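Local coordinates for phosphoribosylformylglycinamidine cyclo-ligase (Thermus thermophilus HB8, PDB 5AVM), which catalyses the ATP-dependent ring closure of formylglycinamidine ribonucleotide to 5-aminoimidazole ribonucleotide in de novo purine biosynthesis, at the interface of chains A and B. Coordinates in Å, arbitrary orientation; residue numbers count along the deposited sequence, not the author numbering. Chains: chain A/B, Phosphoribosylformylglycinamidine cyclo-ligase.

Contact 1: the interface of chains A and B. Residues chain A 142, 145-147; chain B 142-143, 145-147.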
ATOM      1  N   PRO A 142      -6.282 -12.284 -11.569  1.00 30.94           N
ATOM      2  CA  PRO A 142      -5.757 -12.814 -12.835  1.00 30.68           C
ATOM      3  C   PRO A 142      -6.181 -11.979 -14.041  1.00 32.23           C
ATOM      4  O   PRO A 142      -5.642 -12.134 -15.142  1.00 32.91           O
ATOM      5  CB  PRO A 142      -6.322 -14.229 -12.878  1.00 30.71           C
ATOM      6  CG  PRO A 142      -7.622 -14.094 -12.131  1.00 30.18           C
ATOM      7  CD  PRO A 142      -7.216 -13.245 -10.951  1.00 30.08           C
ATOM      8  N   TYR A 145      -3.284  -8.916 -13.461  1.00 31.10           N
ATOM      9  CA  TYR A 145      -1.889  -9.315 -13.575  1.00 31.35           C
ATOM     10  C   TYR A 145      -1.622 -10.358 -14.647  1.00 31.53           C
ATOM     11  O   TYR A 145      -2.451 -11.233 -14.906  1.00 31.15           O
ATOM     12  CB  TYR A 145      -1.394  -9.827 -12.216  1.00 29.82           C
ATOM     13  CG  TYR A 145      -1.190  -8.707 -11.220  1.00 30.40           C
ATOM     14  CD1 TYR A 145      -0.021  -7.948 -11.236  1.00 29.16           C
ATOM     15  CD2 TYR A 145      -2.197  -8.347 -10.323  1.00 29.65           C
ATOM     16  CE1 TYR A 145       0.142  -6.856 -10.394  1.00 29.30           C
ATOM     17  CE2 TYR A 145      -2.043  -7.251  -9.475  1.00 30.34           C
ATOM     18  CZ  TYR A 145      -0.868  -6.509  -9.521  1.00 29.62           C
ATOM     19  OH  TYR A 145      -0.704  -5.407  -8.707  1.00 32.16           O
ATOM     20  N   ARG A 146      -0.462 -10.236 -15.286  1.00 32.14           N
ATOM     21  CA  ARG A 146      -0.057 -11.190 -16.301  1.00 32.51           C
ATOM     22  C   ARG A 146       0.258 -12.427 -15.482  1.00 33.55           C
ATOM     23  O   ARG A 146       0.647 -12.314 -14.319  1.00 33.98           O
ATOM     24  CB  ARG A 146       1.188 -10.695 -17.053  1.00 31.74           C
ATOM     25  CG  ARG A 146       0.910  -9.477 -17.930  1.00 32.45           C
ATOM     26  CD  ARG A 146       2.077  -9.116 -18.840  1.00 34.81           C
ATOM     27  NE  ARG A 146       1.681  -8.163 -19.883  1.00 37.70           N
ATOM     28  CZ  ARG A 146       0.867  -8.444 -20.906  1.00 38.09           C
ATOM     29  NH1 ARG A 146       0.351  -9.662 -21.042  1.00 38.42           N
ATOM     30  NH2 ARG A 146       0.556  -7.504 -21.792  1.00 36.35           N
ATOM     31  N   GLU A 147       0.066 -13.601 -16.069  1.00 34.70           N
ATOM     32  CA  GLU A 147       0.320 -14.848 -15.364  1.00 33.95           C
ATOM     33  C   GLU A 147       1.689 -14.870 -14.688  1.00 32.61           C
ATOM     34  O   GLU A 147       2.705 -14.533 -15.297  1.00 32.89           O
ATOM     35  CB  GLU A 147       0.162 -16.021 -16.333  1.00 36.44           C
ATOM     36  CG  GLU A 147      -1.279 -16.177 -16.820  1.00 42.73           C
ATOM     37  CD  GLU A 147      -1.457 -17.290 -17.843  1.00 46.85           C
ATOM     38  OE1 GLU A 147      -1.038 -18.439 -17.557  1.00 48.15           O
ATOM     39  OE2 GLU A 147      -2.026 -17.015 -18.927  1.00 48.05           O
TER
ATOM     40  N   PRO B 142       4.667  -2.521 -17.451  1.00 31.78           N
ATOM     41  CA  PRO B 142       3.995  -3.267 -18.514  1.00 31.14           C
ATOM     42  C   PRO B 142       4.417  -4.726 -18.507  1.00 30.01           C
ATOM     43  O   PRO B 142       3.835  -5.557 -19.204  1.00 30.80           O
ATOM     44  CB  PRO B 142       4.428  -2.525 -19.775  1.00 32.23           C
ATOM     45  CG  PRO B 142       5.766  -1.958 -19.397  1.00 31.95           C
ATOM     46  CD  PRO B 142       5.506  -1.449 -18.012  1.00 31.35           C
ATOM     47  N   GLY B 143       5.428  -5.036 -17.702  1.00 29.10           N
ATOM     48  CA  GLY B 143       5.901  -6.404 -17.615  1.00 27.61           C
ATOM     49  C   GLY B 143       5.178  -7.172 -16.529  1.00 28.77           C
ATOM     50  O   GLY B 143       5.331  -8.391 -16.411  1.00 28.84           O
ATOM     51  N   TYR B 145       1.616  -5.968 -15.504  1.00 28.43           N
ATOM     52  CA  TYR B 145       0.195  -5.781 -15.767  1.00 30.48           C
ATOM     53  C   TYR B 145      -0.307  -6.149 -17.161  1.00 32.69           C
ATOM     54  O   TYR B 145       0.416  -6.023 -18.150  1.00 33.13           O
ATOM     55  CB  TYR B 145      -0.175  -4.323 -15.478  1.00 29.37           C
ATOM     56  CG  TYR B 145      -0.042  -3.973 -14.023  1.00 31.11           C
ATOM     57  CD1 TYR B 145      -1.048  -4.307 -13.119  1.00 31.17           C
ATOM     58  CD2 TYR B 145       1.129  -3.388 -13.528  1.00 29.95           C
ATOM     59  CE1 TYR B 145      -0.894  -4.075 -11.755  1.00 33.60           C
ATOM     60  CE2 TYR B 145       1.298  -3.153 -12.161  1.00 30.96           C
ATOM     61  CZ  TYR B 145       0.279  -3.502 -11.278  1.00 32.82           C
ATOM     62  OH  TYR B 145       0.431  -3.297  -9.923  1.00 34.29           O
ATOM     63  N   ARG B 146      -1.559  -6.605 -17.218  1.00 33.94           N
ATOM     64  CA  ARG B 146      -2.214  -6.952 -18.473  1.00 35.21           C
ATOM     65  C   ARG B 146      -2.383  -5.612 -19.180  1.00 36.05           C
ATOM     66  O   ARG B 146      -2.472  -4.571 -18.528  1.00 36.51           O
ATOM     67  CB  ARG B 146      -3.595  -7.578 -18.220  1.00 35.62           C
ATOM     68  CG  ARG B 146      -3.585  -8.999 -17.657  1.00 38.13           C
ATOM     69  CD  ARG B 146      -2.930  -9.958 -18.630  1.00 42.97           C
ATOM     70  NE  ARG B 146      -3.022 -11.361 -18.226  1.00 45.35           N
ATOM     71  CZ  ARG B 146      -2.464 -12.361 -18.905  1.00 46.47           C
ATOM     72  NH1 ARG B 146      -1.774 -12.112 -20.013  1.00 45.20           N
ATOM     73  NH2 ARG B 146      -2.593 -13.610 -18.481  1.00 48.01           N
ATOM     74  N   GLU B 147      -2.419  -5.633 -20.504  1.00 37.39           N
ATOM     75  CA  GLU B 147      -2.565  -4.405 -21.271  1.00 37.89           C
ATOM     76  C   GLU B 147      -3.751  -3.590 -20.792  1.00 37.46           C
ATOM     77  O   GLU B 147      -4.837  -4.132 -20.584  1.00 38.29           O
ATOM     78  CB  GLU B 147      -2.753  -4.729 -22.749  1.00 41.42           C
ATOM     79  CG  GLU B 147      -2.957  -3.508 -23.620  1.00 44.69           C
ATOM     80  CD  GLU B 147      -1.738  -2.620 -23.645  1.00 46.96           C
ATOM     81  OE1 GLU B 147      -1.329  -2.140 -22.566  1.00 48.74           O
ATOM     82  OE2 GLU B 147      -1.186  -2.407 -24.746  1.00 49.00           O
TER
HETATM   83  O   HOH W   1      -1.414 -15.229 -20.465  1.00 49.31           O

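Contact 2: the interface of chains A and B. Residues chain A 58-60, 155; chain B 102-104, 134, 136, 155.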
ATOM      1  N   ALA A  58       4.422   9.775   6.184  1.00 17.27           N
ATOM      2  CA  ALA A  58       4.161   8.463   5.628  1.00 17.95           C
ATOM      3  C   ALA A  58       4.572   8.395   4.174  1.00 18.91           C
ATOM      4  O   ALA A  58       4.714   9.410   3.502  1.00 21.37           O
ATOM      5  CB  ALA A  58       2.667   8.131   5.761  1.00 16.75           C
ATOM      6  N   THR A  59       4.760   7.183   3.683  1.00 21.05           N
ATOM      7  CA  THR A  59       5.135   7.013   2.303  1.00 22.13           C
ATOM      8  C   THR A  59       4.726   5.634   1.841  1.00 22.02           C
ATOM      9  O   THR A  59       4.806   4.676   2.603  1.00 22.14           O
ATOM     10  CB  THR A  59       6.666   7.179   2.115  1.00 24.04           C
ATOM     11  OG1 THR A  59       6.969   7.233   0.714  1.00 26.45           O
ATOM     12  CG2 THR A  59       7.430   6.007   2.757  1.00 20.82           C
ATOM     13  N   THR A  60       4.241   5.548   0.610  1.00 23.11           N
ATOM     14  CA  THR A  60       3.885   4.268   0.028  1.00 25.46           C
ATOM     15  C   THR A  60       5.049   4.020  -0.928  1.00 27.16           C
ATOM     16  O   THR A  60       5.687   4.969  -1.401  1.00 28.14           O
ATOM     17  CB  THR A  60       2.517   4.297  -0.750  1.00 25.65           C
ATOM     18  OG1 THR A  60       2.433   5.464  -1.573  1.00 26.94           O
ATOM     19  CG2 THR A  60       1.348   4.292   0.211  1.00 25.63           C
ATOM     20  N   THR A 155       3.168   0.466   2.871  1.00 20.29           N
ATOM     21  CA  THR A 155       3.156   1.819   3.409  1.00 19.32           C
ATOM     22  C   THR A 155       3.871   1.852   4.751  1.00 19.82           C
ATOM     23  O   THR A 155       3.587   1.046   5.633  1.00 19.85           O
ATOM     24  CB  THR A 155       1.701   2.321   3.620  1.00 18.10           C
ATOM     25  OG1 THR A 155       1.021   2.339   2.364  1.00 19.40           O
ATOM     26  CG2 THR A 155       1.677   3.726   4.215  1.00 17.90           C
TER
ATOM     27  N   LEU B 102      -3.185   7.873   1.757  1.00 21.78           N
ATOM     28  CA  LEU B 102      -2.153   7.995   0.728  1.00 23.40           C
ATOM     29  C   LEU B 102      -2.288   6.745  -0.144  1.00 25.04           C
ATOM     30  O   LEU B 102      -2.692   5.687   0.353  1.00 24.44           O
ATOM     31  CB  LEU B 102      -0.744   8.142   1.326  1.00 22.52           C
ATOM     32  CG  LEU B 102       0.029   7.084   2.107  1.00 21.59           C
ATOM     33  CD1 LEU B 102       1.482   7.516   2.132  1.00 18.80           C
ATOM     34  CD2 LEU B 102      -0.507   6.932   3.523  1.00 20.40           C
ATOM     35  N   ASP B 103      -1.968   6.861  -1.434  1.00 25.38           N
ATOM     36  CA  ASP B 103      -2.154   5.741  -2.356  1.00 27.68           C
ATOM     37  C   ASP B 103      -1.011   5.327  -3.280  1.00 28.97           C
ATOM     38  O   ASP B 103      -0.074   6.087  -3.515  1.00 29.83           O
ATOM     39  CB  ASP B 103      -3.377   6.035  -3.219  1.00 29.64           C
ATOM     40  CG  ASP B 103      -3.330   7.425  -3.831  1.00 32.14           C
ATOM     41  OD1 ASP B 103      -2.315   7.758  -4.484  1.00 34.68           O
ATOM     42  OD2 ASP B 103      -4.305   8.191  -3.660  1.00 32.85           O
ATOM     43  N   TYR B 104      -1.130   4.114  -3.822  1.00 29.21           N
ATOM     44  CA  TYR B 104      -0.146   3.548  -4.740  1.00 29.55           C
ATOM     45  C   TYR B 104      -0.815   3.039  -6.015  1.00 30.75           C
ATOM     46  O   TYR B 104      -1.321   1.916  -6.037  1.00 31.26           O
ATOM     47  CB  TYR B 104       0.571   2.371  -4.096  1.00 29.74           C
ATOM     48  CG  TYR B 104       1.830   1.969  -4.823  1.00 31.69           C
ATOM     49  CD1 TYR B 104       2.979   2.756  -4.737  1.00 32.66           C
ATOM     50  CD2 TYR B 104       1.883   0.804  -5.589  1.00 33.27           C
ATOM     51  CE1 TYR B 104       4.154   2.399  -5.388  1.00 35.00           C
ATOM     52  CE2 TYR B 104       3.057   0.430  -6.252  1.00 33.71           C
ATOM     53  CZ  TYR B 104       4.192   1.237  -6.144  1.00 35.96           C
ATOM     54  OH  TYR B 104       5.368   0.892  -6.781  1.00 36.34           O
ATOM     55  N   LEU B 134      -2.321  12.504   1.616  1.00 26.55           N
ATOM     56  CA  LEU B 134      -0.863  12.579   1.526  1.00 28.65           C
ATOM     57  C   LEU B 134      -0.333  12.238   0.124  1.00 31.08           C
ATOM     58  O   LEU B 134      -1.045  11.682  -0.712  1.00 32.17           O
ATOM     59  CB  LEU B 134      -0.227  11.642   2.564  1.00 25.83           C
ATOM     60  CG  LEU B 134       0.109  12.244   3.935  1.00 25.30           C
ATOM     61  CD1 LEU B 134      -1.068  13.035   4.475  1.00 25.14           C
ATOM     62  CD2 LEU B 134       0.505  11.135   4.894  1.00 23.26           C
ATOM     63  N   GLY B 136       0.832  10.275  -2.654  1.00 35.96           N
ATOM     64  CA  GLY B 136       0.841   8.853  -2.947  1.00 36.87           C
ATOM     65  C   GLY B 136       1.833   8.574  -4.060  1.00 38.53           C
ATOM     66  O   GLY B 136       2.388   9.515  -4.646  1.00 38.70           O
ATOM     67  N   THR B 155      -3.748   3.336   1.611  1.00 19.79           N
ATOM     68  CA  THR B 155      -3.637   3.084   3.042  1.00 20.44           C
ATOM     69  C   THR B 155      -4.279   4.213   3.832  1.00 20.52           C
ATOM     70  O   THR B 155      -4.067   5.383   3.520  1.00 21.90           O
ATOM     71  CB  THR B 155      -2.164   2.945   3.470  1.00 19.92           C
ATOM     72  OG1 THR B 155      -1.631   1.744   2.909  1.00 22.34           O
ATOM     73  CG2 THR B 155      -2.040   2.874   4.991  1.00 20.03           C
TER

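Contact 3: the interface of chains A and B. Residues chain A 62, 64-65, 145, 150-151, 153; chain B 104, 106, 141, 144-145.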
ATOM      1  N   GLY A  62       6.916   0.698  -3.715  1.00 27.33           N
ATOM      2  CA  GLY A  62       6.753  -0.574  -4.392  1.00 25.81           C
ATOM      3  C   GLY A  62       8.140  -1.122  -4.650  1.00 25.75           C
ATOM      4  O   GLY A  62       9.108  -0.368  -4.603  1.00 25.69           O
ATOM      5  N   GLY A  64       9.046  -2.857  -7.546  1.00 26.75           N
ATOM      6  CA  GLY A  64       9.412  -2.778  -8.948  1.00 26.45           C
ATOM      7  C   GLY A  64       9.523  -4.168  -9.553  1.00 26.89           C
ATOM      8  O   GLY A  64       9.175  -5.159  -8.914  1.00 25.88           O
ATOM      9  N   THR A  65      10.028  -4.254 -10.778  1.00 29.08           N
ATOM     10  CA  THR A  65      10.143  -5.549 -11.458  1.00 30.04           C
ATOM     11  C   THR A  65      11.212  -6.470 -10.893  1.00 30.34           C
ATOM     12  O   THR A  65      11.408  -7.570 -11.409  1.00 32.86           O
ATOM     13  CB  THR A  65      10.409  -5.377 -12.959  1.00 29.77           C
ATOM     14  OG1 THR A  65      11.771  -4.990 -13.159  1.00 29.69           O
ATOM     15  CG2 THR A  65       9.484  -4.302 -13.538  1.00 30.85           C
ATOM     16  N   TYR A 145      -3.284  -8.916 -13.461  1.00 31.10           N
ATOM     17  CA  TYR A 145      -1.889  -9.315 -13.575  1.00 31.35           C
ATOM     18  C   TYR A 145      -1.622 -10.358 -14.647  1.00 31.53           C
ATOM     19  O   TYR A 145      -2.451 -11.233 -14.906  1.00 31.15           O
ATOM     20  CB  TYR A 145      -1.394  -9.827 -12.216  1.00 29.82           C
ATOM     21  CG  TYR A 145      -1.190  -8.707 -11.220  1.00 30.40           C
ATOM     22  CD1 TYR A 145      -0.021  -7.948 -11.236  1.00 29.16           C
ATOM     23  CD2 TYR A 145      -2.197  -8.347 -10.323  1.00 29.65           C
ATOM     24  CE1 TYR A 145       0.142  -6.856 -10.394  1.00 29.30           C
ATOM     25  CE2 TYR A 145      -2.043  -7.251  -9.475  1.00 30.34           C
ATOM     26  CZ  TYR A 145      -0.868  -6.509  -9.521  1.00 29.62           C
ATOM     27  OH  TYR A 145      -0.704  -5.407  -8.707  1.00 32.16           O
ATOM     28  N   TRP A 150       3.474 -10.533 -10.028  1.00 29.51           N
ATOM     29  CA  TRP A 150       3.155 -10.107  -8.664  1.00 27.38           C
ATOM     30  C   TRP A 150       3.588  -8.658  -8.530  1.00 28.34           C
ATOM     31  O   TRP A 150       4.316  -8.137  -9.377  1.00 28.93           O
ATOM     32  CB  TRP A 150       3.957 -10.894  -7.619  1.00 24.81           C
ATOM     33  CG  TRP A 150       3.446 -12.241  -7.218  1.00 21.62           C
ATOM     34  CD1 TRP A 150       3.500 -13.388  -7.947  1.00 18.95           C
ATOM     35  CD2 TRP A 150       2.866 -12.591  -5.954  1.00 20.36           C
ATOM     36  NE1 TRP A 150       2.997 -14.435  -7.217  1.00 19.03           N
ATOM     37  CE2 TRP A 150       2.598 -13.972  -5.989  1.00 20.26           C
ATOM     38  CE3 TRP A 150       2.546 -11.868  -4.795  1.00 20.63           C
ATOM     39  CZ2 TRP A 150       2.022 -14.652  -4.907  1.00 19.73           C
ATOM     40  CZ3 TRP A 150       1.972 -12.540  -3.719  1.00 19.31           C
ATOM     41  CH2 TRP A 150       1.717 -13.919  -3.785  1.00 21.11           C
ATOM     42  N   ASP A 151       3.138  -8.017  -7.456  1.00 28.61           N
ATOM     43  CA  ASP A 151       3.538  -6.651  -7.152  1.00 29.29           C
ATOM     44  C   ASP A 151       3.578  -6.534  -5.645  1.00 27.27           C
ATOM     45  O   ASP A 151       2.589  -6.788  -4.969  1.00 26.66           O
ATOM     46  CB  ASP A 151       2.576  -5.613  -7.731  1.00 32.52           C
ATOM     47  CG  ASP A 151       3.059  -4.180  -7.495  1.00 35.70           C
ATOM     48  OD1 ASP A 151       4.268  -3.910  -7.685  1.00 37.91           O
ATOM     49  OD2 ASP A 151       2.235  -3.318  -7.122  1.00 38.42           O
ATOM     50  N   ALA A 153       3.850  -4.132  -2.651  1.00 23.39           N
ATOM     51  CA  ALA A 153       3.711  -2.734  -2.263  1.00 22.13           C
ATOM     52  C   ALA A 153       3.465  -2.642  -0.758  1.00 21.56           C
ATOM     53  O   ALA A 153       3.137  -3.641  -0.112  1.00 22.41           O
ATOM     54  CB  ALA A 153       2.563  -2.075  -3.039  1.00 20.39           C
TER
ATOM     55  N   TYR B 104      -1.130   4.114  -3.822  1.00 29.21           N
ATOM     56  CA  TYR B 104      -0.146   3.548  -4.740  1.00 29.55           C
ATOM     57  C   TYR B 104      -0.815   3.039  -6.015  1.00 30.75           C
ATOM     58  O   TYR B 104      -1.321   1.916  -6.037  1.00 31.26           O
ATOM     59  CB  TYR B 104       0.571   2.371  -4.096  1.00 29.74           C
ATOM     60  CG  TYR B 104       1.830   1.969  -4.823  1.00 31.69           C
ATOM     61  CD1 TYR B 104       2.979   2.756  -4.737  1.00 32.66           C
ATOM     62  CD2 TYR B 104       1.883   0.804  -5.589  1.00 33.27           C
ATOM     63  CE1 TYR B 104       4.154   2.399  -5.388  1.00 35.00           C
ATOM     64  CE2 TYR B 104       3.057   0.430  -6.252  1.00 33.71           C
ATOM     65  CZ  TYR B 104       4.192   1.237  -6.144  1.00 35.96           C
ATOM     66  OH  TYR B 104       5.368   0.892  -6.781  1.00 36.34           O
ATOM     67  N   ALA B 106      -0.783   1.622  -9.834  1.00 27.34           N
ATOM     68  CA  ALA B 106       0.100   0.903 -10.756  1.00 26.62           C
ATOM     69  C   ALA B 106      -0.665   0.412 -11.987  1.00 27.26           C
ATOM     70  O   ALA B 106      -1.754  -0.149 -11.873  1.00 26.40           O
ATOM     71  CB  ALA B 106       0.757  -0.272 -10.041  1.00 25.49           C
ATOM     72  N   MET B 141       4.522  -0.665 -14.868  1.00 31.67           N
ATOM     73  CA  MET B 141       5.196  -1.927 -15.147  1.00 32.11           C
ATOM     74  C   MET B 141       4.426  -2.772 -16.157  1.00 32.10           C
ATOM     75  O   MET B 141       3.615  -3.630 -15.793  1.00 31.27           O
ATOM     76  CB  MET B 141       5.394  -2.719 -13.850  1.00 32.28           C
ATOM     77  CG  MET B 141       6.150  -1.952 -12.763  1.00 32.55           C
ATOM     78  SD  MET B 141       6.282  -2.876 -11.220  1.00 29.63           S
ATOM     79  CE  MET B 141       4.656  -2.619 -10.519  1.00 30.22           C
ATOM     80  N   VAL B 144       4.382  -6.456 -15.736  1.00 29.36           N
ATOM     81  CA  VAL B 144       3.618  -7.058 -14.640  1.00 28.20           C
ATOM     82  C   VAL B 144       2.102  -7.047 -14.888  1.00 28.65           C
ATOM     83  O   VAL B 144       1.398  -8.000 -14.538  1.00 27.51           O
ATOM     84  CB  VAL B 144       3.910  -6.315 -13.296  1.00 27.19           C
ATOM     85  CG1 VAL B 144       3.016  -6.851 -12.184  1.00 24.64           C
ATOM     86  CG2 VAL B 144       5.380  -6.473 -12.919  1.00 25.14           C
ATOM     87  N   TYR B 145       1.616  -5.968 -15.504  1.00 28.43           N
ATOM     88  CA  TYR B 145       0.195  -5.781 -15.767  1.00 30.48           C
ATOM     89  C   TYR B 145      -0.307  -6.149 -17.161  1.00 32.69           C
ATOM     90  O   TYR B 145       0.416  -6.023 -18.150  1.00 33.13           O
ATOM     91  CB  TYR B 145      -0.175  -4.323 -15.478  1.00 29.37           C
ATOM     92  CG  TYR B 145      -0.042  -3.973 -14.023  1.00 31.11           C
ATOM     93  CD1 TYR B 145      -1.048  -4.307 -13.119  1.00 31.17           C
ATOM     94  CD2 TYR B 145       1.129  -3.388 -13.528  1.00 29.95           C
ATOM     95  CE1 TYR B 145      -0.894  -4.075 -11.755  1.00 33.60           C
ATOM     96  CE2 TYR B 145       1.298  -3.153 -12.161  1.00 30.96           C
ATOM     97  CZ  TYR B 145       0.279  -3.502 -11.278  1.00 32.82           C
ATOM     98  OH  TYR B 145       0.431  -3.297  -9.923  1.00 34.29           O
TER

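Contact 1: the interface of chains A and B
A:Tyr145 meets its twin B:Tyr145 side by side, both rings pointing the same way, and the phenol oxygens share a hydrogen bond of 2.7 Å (OH to OH) in which either may donate. Their CE1 carbons, next to the hydroxyl-bearing carbons, also touch at 3.3 Å. Beyond this pair the two-fold symmetry breaks down in detail, because the arginines adopt different shapes. A:Arg146 runs extended from CG to NE past the carbonyl of B:Tyr145, and its NE gives a weak hydrogen bond to B:Pro142 O (3.4 Å), which lies at the guanidinium edge, in plane. B:Arg146 is bent at its second torsion (chi2 -62°). With that turn one face of its guanidinium covers A:Arg146 CA, which lies 3.5 Å from the plane, offset toward the rim, and NH2 is directed to a loose salt bridge with A:Glu147 OE2, 3.5 Å away. A water at the same edge of B:Arg146, 2.8 Å from its NH2, also lies beside this carboxylate. The guanidiniums stand 71° apart with NH1 of each 3.4 Å from the other, a likely repulsion that A:Glu147 may partly offset. All these residues belong to the loop joining strands 133-140 and 150-160, where the two Tyr145 backbones form an antiparallel beta bridge.

Contact 2: the interface of chains A and B
Strands 57-62 and 150-160 of chain A pack against strand 97-107, strand 150-161 and the loop residue B:Leu134 of chain B. These strands belong to the N-terminal domain of the AIR synthase family, and they illustrate how a subunit contact can pair a few polar bonds with interlocking methyl groups. A:Thr155 and B:Thr155 reach tip to tip, their hydroxyls joined by a hydrogen bond of 2.8 Å from OG1 to OG1, with the donor undecided. On each chain OG1 is anti to the carbonyl carbon (chi1 -61° in A:Thr155), and the CG2 methyls also meet, 3.9 Å apart.

A:Thr60 works through both its branches. OG1 takes the crowded position between backbone N and carbonyl carbon (chi1 45°) and donates to B:Asp103 O at 3.2 Å. It approaches from above the carbonyl plane, 68° out of it, and so misses the lone pairs. The other branch, CG2, slides past B:Leu102 in the opposite direction and rests 3.6 Å from its CG.

B:Leu102 divides its methyls between neighbouring strands. CD1 lies against the backbone of strand 57-62, 3.7 Å from A:Thr59 CA, while CD2 meets the tip of A:Thr155 at CG2 (3.9 Å). A:Ala58 extends the apolar patch, its CB standing 3.8 Å from B:Leu134 CD2 and also near CD1 of B:Leu102.

Contact 3: the interface of chains A and B
With CG anti to the backbone N (chi1 -176°), A:Asp151 carries its carboxylate across B:Met141 at about a right angle and close to two tyrosines of chain B. The bend at the last torsion of B:Met141 (chi3 -79°) swings the methyl CE against A:Asp151, 3.8 Å from its CG. The sulfur SD packs on A:Gly64, 3.9 Å from CA. Carboxylate oxygen OD2 of A:Asp151 is 3.3 Å from the phenol OH of B:Tyr145, whose ring plane is turned 67° from the carboxylate. The B:Tyr104 ring lies more nearly parallel to that carboxylate and bridges two strands of chain A: its hydroxyl-bearing CZ sits 3.6 Å from A:Gly62 CA, and its CD2 is 3.9 Å from A:Ala153 CB. B:Val144 packs against both tyrosines of the pair and probably helps to hold them. Its CG1 abuts the edge of the A:Tyr145 ring in plane, 3.4 Å from CD1, and the same methyl covers part of one face of B:Tyr145; B:Ala106 O lies over the opposite face. The patch probably steadies the tyrosines and supports the glycine-containing segment A:Gly62 to A:Thr65, part of the conserved DGVGTK motif, which probably borders the ATP site.

The contacts lie along one two-fold interface. Contact 1 and contact 3 are neighbours, their C-alpha centres about 9 Å apart, and share A:Tyr145 and B:Tyr145. Contact 3 and contact 2 are about 15 Å apart and share B:Tyr104, while contacts 1 and 2 are about 23 Å apart. Strands 57-62 and 150-160 of chain A, with strand 97-107 of chain B, run through both contact 2 and contact 3, linking the sheet packing to the loop at contact 1. AIR synthases of this family are homodimers, and the two-fold interface here is consistent with that dimer, although the structure alone does not prove it.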